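Local coordinates for protein major pollen allergen Pla l 1 (Plantago lanceolata, PDB 4Z8W) that acts as a major plantain pollen allergen of the Ole e 1-like family and probably binds zinc ions, at residues 42-45 / 49-52; 9-14 / 102-107; 61-66 / 115-120. One frame throughout, in Å; residues are numbered along the deposited sequence. Where two conformers were deposited one is given.

Contact 1. Residues 42-45 / 49-52. With ZN (zinc ion), chain B.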
loop_
_atom_site.group_PDB
_atom_site.type_symbol
_atom_site.label_atom_id
_atom_site.label_comp_id
_atom_site.label_asym_id
_atom_site.label_seq_id
_atom_site.Cartn_x
_atom_site.Cartn_y
_atom_site.Cartn_z
ATOM N N CYS A 42 -11.243 4.619 4.020
ATOM C CA CYS A 42 -12.493 3.830 3.842
ATOM C C CYS A 42 -13.631 4.834 3.696
ATOM O O CYS A 42 -13.735 5.806 4.478
ATOM C CB CYS A 42 -12.826 2.954 5.058
ATOM S SG CYS A 42 -11.589 1.777 5.616
ATOM N N LYS A 43 -14.486 4.602 2.718
ATOM C CA LYS A 43 -15.666 5.442 2.511
ATOM C C LYS A 43 -16.864 4.918 3.261
ATOM O O LYS A 43 -17.797 5.691 3.562
ATOM C CB LYS A 43 -15.988 5.532 1.045
ATOM C CG LYS A 43 -14.807 6.094 0.272
ATOM C CD LYS A 43 -15.110 6.167 -1.209
ATOM C CE LYS A 43 -13.963 6.943 -1.848
ATOM N NZ LYS A 43 -14.079 6.918 -3.330
ATOM N N ASP A 44 -16.862 3.603 3.538
ATOM C CA ASP A 44 -17.892 3.021 4.399
ATOM C C ASP A 44 -19.236 3.330 3.801
ATOM O O ASP A 44 -20.171 3.651 4.518
ATOM C CB ASP A 44 -17.783 3.626 5.819
ATOM C CG ASP A 44 -16.666 2.949 6.645
ATOM O OD1 ASP A 44 -16.416 1.729 6.422
ATOM O OD2 ASP A 44 -16.051 3.609 7.498
ATOM N N ASP A 45 -19.286 3.232 2.481
ATOM C CA ASP A 45 -20.468 3.389 1.666
ATOM C C ASP A 45 -21.130 4.775 1.767
ATOM O O ASP A 45 -22.329 4.890 1.529
ATOM C CB ASP A 45 -21.474 2.238 1.899
ATOM C CG ASP A 45 -20.955 0.930 1.340
ATOM O OD1 ASP A 45 -20.797 0.769 0.053
ATOM O OD2 ASP A 45 -20.704 0.069 2.216
ATOM N N VAL A 49 -14.502 9.763 1.700
ATOM C CA VAL A 49 -13.670 9.125 2.742
ATOM C C VAL A 49 -14.160 9.519 4.120
ATOM O O VAL A 49 -14.242 10.689 4.439
ATOM C CB VAL A 49 -12.142 9.410 2.570
ATOM C CG1 VAL A 49 -11.290 8.907 3.760
ATOM C CG2 VAL A 49 -11.637 8.819 1.260
ATOM N N ILE A 50 -14.478 8.561 4.979
ATOM C CA ILE A 50 -14.886 8.980 6.314
ATOM C C ILE A 50 -14.139 8.319 7.424
ATOM O O ILE A 50 -14.383 8.626 8.563
ATOM C CB ILE A 50 -16.410 8.936 6.543
ATOM C CG1 ILE A 50 -16.962 7.528 6.383
ATOM C CG2 ILE A 50 -17.122 9.895 5.588
ATOM C CD1 ILE A 50 -18.432 7.454 6.751
ATOM N N TYR A 51 -13.210 7.408 7.106
ATOM C CA TYR A 51 -12.337 6.807 8.130
ATOM C C TYR A 51 -11.004 6.643 7.443
ATOM O O TYR A 51 -10.954 6.070 6.319
ATOM C CB TYR A 51 -12.864 5.469 8.607
ATOM C CG TYR A 51 -11.999 4.724 9.595
ATOM C CD1 TYR A 51 -12.092 4.993 10.941
ATOM C CD2 TYR A 51 -11.102 3.706 9.179
ATOM C CE1 TYR A 51 -11.349 4.308 11.894
ATOM C CE2 TYR A 51 -10.309 3.034 10.130
ATOM C CZ TYR A 51 -10.440 3.358 11.492
ATOM O OH TYR A 51 -9.704 2.701 12.483
ATOM N N SER A 52 -9.962 7.152 8.095
ATOM C CA SER A 52 -8.606 7.205 7.529
ATOM C C SER A 52 -7.601 6.921 8.603
ATOM O O SER A 52 -7.809 7.360 9.715
ATOM C CB SER A 52 -8.298 8.599 7.001
ATOM O OG SER A 52 -8.764 8.732 5.691
HETATM ZN ZN ZN B . -19.299 -0.109 -0.843
#
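Cys42 and Tyr51 form an antiparallel hydrogen-bonded pair, and Ile50 N is a second donor to the same Cys42 O. Cys42 N gives a short bond of 2.7 Å to Tyr51 O. In return, Cys42 O accepts from Tyr51 N at 3.1 Å and from Ile50 N at 2.9 Å. Tyr51 N comes in within the carbonyl plane, while Ile50 N is tilted slightly from it. One oxygen is thus gripped by two successive amides.

The side chains of Cys42 and Tyr51 leave the same face. Cys42 SG sits at the edge of the tyrosine ring, near its plane, 4.1 Å from Tyr51 CD2. The sulfur is also tied to Cys74 by a disulfide. Ile50 packs on the turn at Lys43 and Asp44. Its CG1 stands between the backbone N and the carbonyl carbon (chi1 61°). Ile50 CG1 lies 3.5 Å from Lys43 O, and the branch then runs on past Asp44 CB. Asp44 brings OD2 to 3.9 Å from Tyr51 CB. Its carboxylate is held by His71 ND1 and the Glu72 amide. The Tyr51 ring stacks on His71, and its hydroxyl bonds to Val68 N. Lys43 CG lies alongside the Val49 backbone.

Asp45 turns away from strand 51-56. Asp45 OD1 binds the zinc ion at 2.0 Å, and Asp73 OD1 binds the same ion. The arrangement is a classic beta bulge, with Ile50 and Tyr51 facing Cys42, where two strands open into a loop that carries a zinc ligand.

Contact 2. Residues 9-14 / 102-107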
loop_
_atom_site.group_PDB
_atom_site.type_symbol
_atom_site.label_atom_id
_atom_site.label_comp_id
_atom_site.label_asym_id
_atom_site.label_seq_id
_atom_site.Cartn_x
_atom_site.Cartn_y
_atom_site.Cartn_z
ATOM N N PHE A 9 -8.568 -4.744 14.136
ATOM C CA PHE A 9 -7.824 -5.359 13.051
ATOM C C PHE A 9 -6.419 -4.722 12.959
ATOM O O PHE A 9 -6.198 -3.617 13.453
ATOM C CB PHE A 9 -8.570 -5.115 11.727
ATOM C CG PHE A 9 -9.875 -5.912 11.579
ATOM C CD1 PHE A 9 -9.861 -7.305 11.326
ATOM C CD2 PHE A 9 -11.107 -5.256 11.594
ATOM C CE1 PHE A 9 -11.051 -8.025 11.167
ATOM C CE2 PHE A 9 -12.318 -5.977 11.426
ATOM C CZ PHE A 9 -12.293 -7.359 11.204
ATOM N N HIS A 10 -5.507 -5.423 12.289
ATOM C CA HIS A 10 -4.282 -4.800 11.742
ATOM C C HIS A 10 -4.196 -5.058 10.216
ATOM O O HIS A 10 -4.328 -6.165 9.761
ATOM C CB HIS A 10 -3.023 -5.303 12.492
ATOM C CG HIS A 10 -2.933 -4.801 13.916
ATOM N ND1 HIS A 10 -3.497 -5.473 14.978
ATOM C CD2 HIS A 10 -2.374 -3.676 14.437
ATOM C CE1 HIS A 10 -3.296 -4.794 16.092
ATOM N NE2 HIS A 10 -2.624 -3.689 15.789
ATOM N N VAL A 11 -3.953 -4.011 9.432
ATOM C CA VAL A 11 -3.797 -4.249 8.033
ATOM C C VAL A 11 -2.317 -4.286 7.707
ATOM O O VAL A 11 -1.638 -3.282 7.913
ATOM C CB VAL A 11 -4.502 -3.147 7.271
ATOM C CG1 VAL A 11 -4.229 -3.336 5.784
ATOM C CG2 VAL A 11 -6.011 -3.218 7.589
ATOM N N GLU A 12 -1.857 -5.375 7.105
ATOM C CA GLU A 12 -0.416 -5.516 6.905
ATOM C C GLU A 12 -0.083 -5.603 5.433
ATOM O O GLU A 12 -0.756 -6.300 4.683
ATOM C CB GLU A 12 0.070 -6.770 7.595
ATOM C CG GLU A 12 1.403 -6.548 8.248
ATOM C CD GLU A 12 1.705 -7.618 9.288
ATOM O OE1 GLU A 12 1.798 -8.767 8.855
ATOM O OE2 GLU A 12 1.885 -7.283 10.484
ATOM N N GLY A 13 0.943 -4.877 5.006
ATOM C CA GLY A 13 1.383 -4.968 3.608
ATOM C C GLY A 13 2.825 -4.483 3.522
ATOM O O GLY A 13 3.411 -4.071 4.506
ATOM N N GLU A 14 3.372 -4.577 2.318
ATOM C CA GLU A 14 4.766 -4.194 2.036
ATOM C C GLU A 14 4.893 -2.996 1.083
ATOM O O GLU A 14 4.030 -2.827 0.207
ATOM C CB GLU A 14 5.526 -5.385 1.422
ATOM C CG GLU A 14 5.796 -6.556 2.365
ATOM C CD GLU A 14 4.580 -7.454 2.504
ATOM O OE1 GLU A 14 4.180 -8.075 1.489
ATOM O OE2 GLU A 14 4.028 -7.549 3.619
ATOM N N VAL A 102 -8.464 -3.848 0.730
ATOM C CA VAL A 102 -8.459 -4.704 1.888
ATOM C C VAL A 102 -9.904 -5.003 2.224
ATOM O O VAL A 102 -10.800 -4.173 1.999
ATOM C CB VAL A 102 -7.723 -4.065 3.102
ATOM C CG1 VAL A 102 -8.356 -2.742 3.535
ATOM C CG2 VAL A 102 -7.555 -5.023 4.267
ATOM N N ASP A 103 -10.101 -6.181 2.811
ATOM C CA ASP A 103 -11.420 -6.651 3.287
ATOM C C ASP A 103 -11.472 -6.525 4.798
ATOM O O ASP A 103 -10.820 -7.283 5.519
ATOM C CB ASP A 103 -11.634 -8.114 2.856
ATOM C CG ASP A 103 -12.829 -8.784 3.548
ATOM O OD1 ASP A 103 -13.705 -8.076 4.112
ATOM O OD2 ASP A 103 -12.889 -10.053 3.482
ATOM N N LEU A 104 -12.277 -5.582 5.261
ATOM C CA LEU A 104 -12.512 -5.382 6.693
ATOM C C LEU A 104 -14.029 -5.572 6.962
ATOM O O LEU A 104 -14.572 -4.995 7.936
ATOM C CB LEU A 104 -12.083 -3.966 7.176
ATOM C CG LEU A 104 -10.538 -3.727 6.972
ATOM C CD1 LEU A 104 -10.222 -2.219 7.064
ATOM C CD2 LEU A 104 -9.667 -4.513 7.993
ATOM N N SER A 105 -14.682 -6.374 6.101
ATOM C CA SER A 105 -16.159 -6.564 6.200
ATOM C C SER A 105 -16.499 -7.543 7.323
ATOM O O SER A 105 -15.846 -8.641 7.457
ATOM C CB SER A 105 -16.761 -7.115 4.876
ATOM O OG SER A 105 -18.199 -7.078 4.861
ATOM N N LYS A 106 -17.492 -7.150 8.127
ATOM C CA LYS A 106 -18.147 -8.034 9.090
ATOM C C LYS A 106 -18.841 -9.231 8.442
ATOM O O LYS A 106 -18.995 -10.290 9.080
ATOM C CB LYS A 106 -19.185 -7.206 9.873
ATOM C CG LYS A 106 -19.913 -7.928 11.012
ATOM C CD LYS A 106 -21.178 -7.120 11.370
ATOM C CE LYS A 106 -22.169 -7.898 12.242
ATOM N NZ LYS A 106 -21.609 -8.029 13.623
ATOM N N ASN A 107 -19.235 -9.098 7.163
ATOM C CA ASN A 107 -20.161 -10.049 6.563
ATOM C C ASN A 107 -19.623 -11.353 5.956
ATOM O O ASN A 107 -20.232 -11.931 5.046
ATOM C CB ASN A 107 -21.097 -9.311 5.569
ATOM C CG ASN A 107 -21.596 -8.019 6.143
ATOM O OD1 ASN A 107 -22.036 -7.989 7.293
ATOM N ND2 ASN A 107 -21.581 -6.948 5.329
#
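Leu104 and Phe9 slide past each other in opposite directions, and one methyl makes two of the three contacts. Leu104 CD2 lies over a face of the Phe9 ring, 4.2 Å from its centroid and 28° off the ring normal. This is a CH-pi contact. Leu104 CD2 sits toward the root of the ring, 3.9 Å from Phe9 CG. A chi1 of -71° sets the direction of the Phe9 ring, and a chi2 near -73° turns a face to Leu104 CD2.

The same methyl also meets Val11. Leu104 CD2 is 3.9 Å from Val11 CG2, and here the two side chains cross at about a right angle. CD2 sits in the corner made by the ring face and Val11 CG2. The CB of Leu104 does not point straight at strand 8-18; it is the end of the side chain that bends in.

Val102 and Val11 approach differently. They reach toward each other, tip to tip, with Val102 CG2 4.0 Å from Val11 CG1 and nearly as close to Val11 CG2. Val102 CG2, anti to the backbone N, is the branch that meets Val11; CG1 does not touch it.

Beyond Val102 two turns shape the loop. Asp103 OD1 accepts from Ser105 N at 2.8 Å in an Asx turn, and Ser105 OG accepts from Asn107 N in an ST turn. Ser105 OG also bonds to Glu72 OE2.

The contact joins two sheets. Strand 8-18 belongs to one, and strand 100-102, from which the loop leads, to the other. Arg115 and Val117 of strand 114-123 pack beside it, Tyr70 meets the Phe9 ring, and Cys74 and Ile76 of strand 74-80 also touch it.

Contact 3. Residues 61-66 / 115-120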
loop_
_atom_site.group_PDB
_atom_site.type_symbol
_atom_site.label_atom_id
_atom_site.label_comp_id
_atom_site.label_asym_id
_atom_site.label_seq_id
_atom_site.Cartn_x
_atom_site.Cartn_y
_atom_site.Cartn_z
ATOM N N GLY A 61 10.242 -3.089 5.235
ATOM C CA GLY A 61 9.284 -2.390 4.321
ATOM C C GLY A 61 7.822 -2.790 4.605
ATOM O O GLY A 61 6.980 -2.757 3.695
ATOM N N VAL A 62 7.509 -3.156 5.853
ATOM C CA VAL A 62 6.138 -3.671 6.230
ATOM C C VAL A 62 5.425 -2.645 7.051
ATOM O O VAL A 62 5.996 -2.101 8.008
ATOM C CB VAL A 62 6.225 -4.972 7.072
ATOM C CG1 VAL A 62 4.831 -5.523 7.428
ATOM C CG2 VAL A 62 7.011 -6.041 6.323
ATOM N N TYR A 63 4.170 -2.312 6.702
ATOM C CA TYR A 63 3.436 -1.423 7.589
ATOM C C TYR A 63 2.380 -2.298 8.323
ATOM O O TYR A 63 2.065 -3.395 7.883
ATOM C CB TYR A 63 2.716 -0.249 6.861
ATOM C CG TYR A 63 1.852 -0.707 5.635
ATOM C CD1 TYR A 63 0.516 -1.193 5.805
ATOM C CD2 TYR A 63 2.385 -0.657 4.350
ATOM C CE1 TYR A 63 -0.231 -1.591 4.701
ATOM C CE2 TYR A 63 1.626 -1.067 3.208
ATOM C CZ TYR A 63 0.346 -1.528 3.398
ATOM O OH TYR A 63 -0.405 -1.906 2.324
ATOM N N ARG A 64 1.777 -1.781 9.383
ATOM C CA ARG A 64 0.782 -2.592 10.131
ATOM C C ARG A 64 -0.092 -1.570 10.788
ATOM O O ARG A 64 0.269 -0.900 11.778
ATOM C CB ARG A 64 1.477 -3.553 11.091
ATOM C CG ARG A 64 0.599 -4.307 12.037
ATOM C CD ARG A 64 1.443 -5.265 12.870
ATOM N NE ARG A 64 0.665 -5.857 13.939
ATOM C CZ ARG A 64 0.058 -7.038 13.828
ATOM N NH1 ARG A 64 0.151 -7.747 12.689
ATOM N NH2 ARG A 64 -0.650 -7.510 14.847
ATOM N N LEU A 65 -1.244 -1.351 10.161
ATOM C CA LEU A 65 -2.109 -0.284 10.592
ATOM C C LEU A 65 -3.187 -0.837 11.511
ATOM O O LEU A 65 -3.873 -1.819 11.144
ATOM C CB LEU A 65 -2.720 0.395 9.390
ATOM C CG LEU A 65 -1.819 0.790 8.210
ATOM C CD1 LEU A 65 -2.720 1.216 7.036
ATOM C CD2 LEU A 65 -0.827 1.910 8.550
ATOM N N PRO A 66 -3.342 -0.238 12.717
ATOM C CA PRO A 66 -4.347 -0.777 13.689
ATOM C C PRO A 66 -5.681 -0.128 13.355
ATOM O O PRO A 66 -5.759 1.071 13.217
ATOM C CB PRO A 66 -3.816 -0.267 15.064
ATOM C CG PRO A 66 -2.935 0.896 14.741
ATOM C CD PRO A 66 -2.711 1.003 13.235
ATOM N N ARG A 115 -5.314 -8.619 8.347
ATOM C CA ARG A 115 -5.641 -8.727 6.922
ATOM C C ARG A 115 -4.416 -8.284 6.139
ATOM O O ARG A 115 -3.911 -7.176 6.384
ATOM C CB ARG A 115 -6.881 -7.865 6.655
ATOM C CG ARG A 115 -8.041 -8.195 7.602
ATOM C CD ARG A 115 -8.698 -9.519 7.213
ATOM N NE ARG A 115 -9.584 -10.102 8.250
ATOM C CZ ARG A 115 -10.930 -10.126 8.188
ATOM N NH1 ARG A 115 -11.575 -9.568 7.167
ATOM N NH2 ARG A 115 -11.659 -10.684 9.158
ATOM N N HIS A 116 -3.933 -9.129 5.217
ATOM C CA HIS A 116 -2.759 -8.842 4.416
ATOM C C HIS A 116 -3.213 -8.243 3.129
ATOM O O HIS A 116 -4.319 -8.579 2.613
ATOM C CB HIS A 116 -1.963 -10.148 4.163
ATOM C CG HIS A 116 -1.212 -10.626 5.369
ATOM N ND1 HIS A 116 -1.690 -11.615 6.210
ATOM C CD2 HIS A 116 -0.038 -10.219 5.904
ATOM C CE1 HIS A 116 -0.827 -11.819 7.190
ATOM N NE2 HIS A 116 0.182 -10.980 7.031
ATOM N N VAL A 117 -2.424 -7.334 2.580
ATOM C CA VAL A 117 -2.790 -6.714 1.303
ATOM C C VAL A 117 -1.666 -6.910 0.266
ATOM O O VAL A 117 -0.546 -7.278 0.638
ATOM C CB VAL A 117 -3.253 -5.270 1.532
ATOM C CG1 VAL A 117 -4.356 -5.255 2.605
ATOM C CG2 VAL A 117 -2.096 -4.405 1.978
ATOM N N LYS A 118 -1.960 -6.676 -1.017
ATOM C CA LYS A 118 -1.019 -6.743 -2.096
ATOM C C LYS A 118 0.062 -5.625 -1.928
ATOM O O LYS A 118 -0.259 -4.548 -1.378
ATOM C CB LYS A 118 -1.726 -6.577 -3.460
ATOM C CG LYS A 118 -2.601 -7.825 -3.856
ATOM C CD LYS A 118 -3.231 -7.591 -5.265
ATOM C CE LYS A 118 -4.210 -8.707 -5.705
ATOM N NZ LYS A 118 -4.108 -8.965 -7.179
ATOM N N PRO A 119 1.294 -5.890 -2.388
ATOM C CA PRO A 119 2.432 -4.907 -2.195
ATOM C C PRO A 119 2.311 -3.690 -3.121
ATOM O O PRO A 119 1.646 -3.746 -4.146
ATOM C CB PRO A 119 3.691 -5.736 -2.524
ATOM C CG PRO A 119 3.204 -6.933 -3.272
ATOM C CD PRO A 119 1.775 -7.225 -2.829
ATOM N N LEU A 120 2.869 -2.569 -2.706
ATOM C CA LEU A 120 2.904 -1.353 -3.522
ATOM C C LEU A 120 4.361 -0.975 -3.730
ATOM O O LEU A 120 5.217 -1.334 -2.923
ATOM C CB LEU A 120 2.217 -0.186 -2.771
ATOM C CG LEU A 120 0.696 -0.341 -2.584
ATOM C CD1 LEU A 120 0.229 0.455 -1.357
ATOM C CD2 LEU A 120 -0.010 0.029 -3.869
HETATM O O HOH W 1 1.175 -2.710 0.303
#
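Tyr63 and Val117 meet across the inner face of a mixed beta sheet, over the strand that lies between theirs. Strand 8-18 pairs antiparallel with 62-68 on one side and parallel with 114-123 on the other. Val117 lies where strand 114-123 is interrupted. The two strands flanking 8-18 make no bond to each other here. The tyrosine spans the gap with its side chain.

It does so by passing over Gly13, its neighbour in strand 8-18. With no side chain there, the ring can lie close to the backbone. An aromatic residue covering a cross-strand glycine is a known antiparallel arrangement. The torsions suit it: a chi1 of 50° tucks CG over the residue's own backbone, and the ring leans across the sheet.

At the far end the ring meets Val117. The two side chains cross at about a right angle, and Val117 CG2 is 4.0 Å from Tyr63 CZ. The same methyl, Val117 CG2, is modelled only 3.0 Å from Tyr63 OH, a very short approach whose exact value is doubtful. Leu120 CD1 closes in more loosely, 4.4 Å from Tyr63 OH. Val102 and Ser100 of the facing sheet also touch Val117.

On the other face, Glu12 of strand 8-18 lies between Arg64 and His116. Glu12 OE2 is in a salt bridge with Arg64 NH1, and Glu12 OE1 has a weak hydrogen bond with His116 NE2.

The hydroxyl of Tyr63 is not left to apolar partners alone. It donates to a water at 2.7 Å from Tyr63 OH. That water in turn donates to Lys118 O at 2.9 Å, and the same carbonyl oxygen also accepts from Ser100 OG.

In the fold
Contact 1 lies at the surface, while contacts 2 and 3 are buried. Contact 1 works by backbone pairing within one hairpin-like turn, with a disulfide and a metal ligand close by. Contact 2 is purely apolar between its segments and joins the two sheets. Contact 3 stays within one sheet and mixes a methyl contact with a water bridge. Contacts 2 and 3 touch, with centres about 9 Å apart, and share strand 8-18: Val11 N probably bonds to Leu65 O, and Glu12 N to Arg115 O. Contact 1 touches neither, although strand 51-56 leads on to strand 62-68 of contact 3.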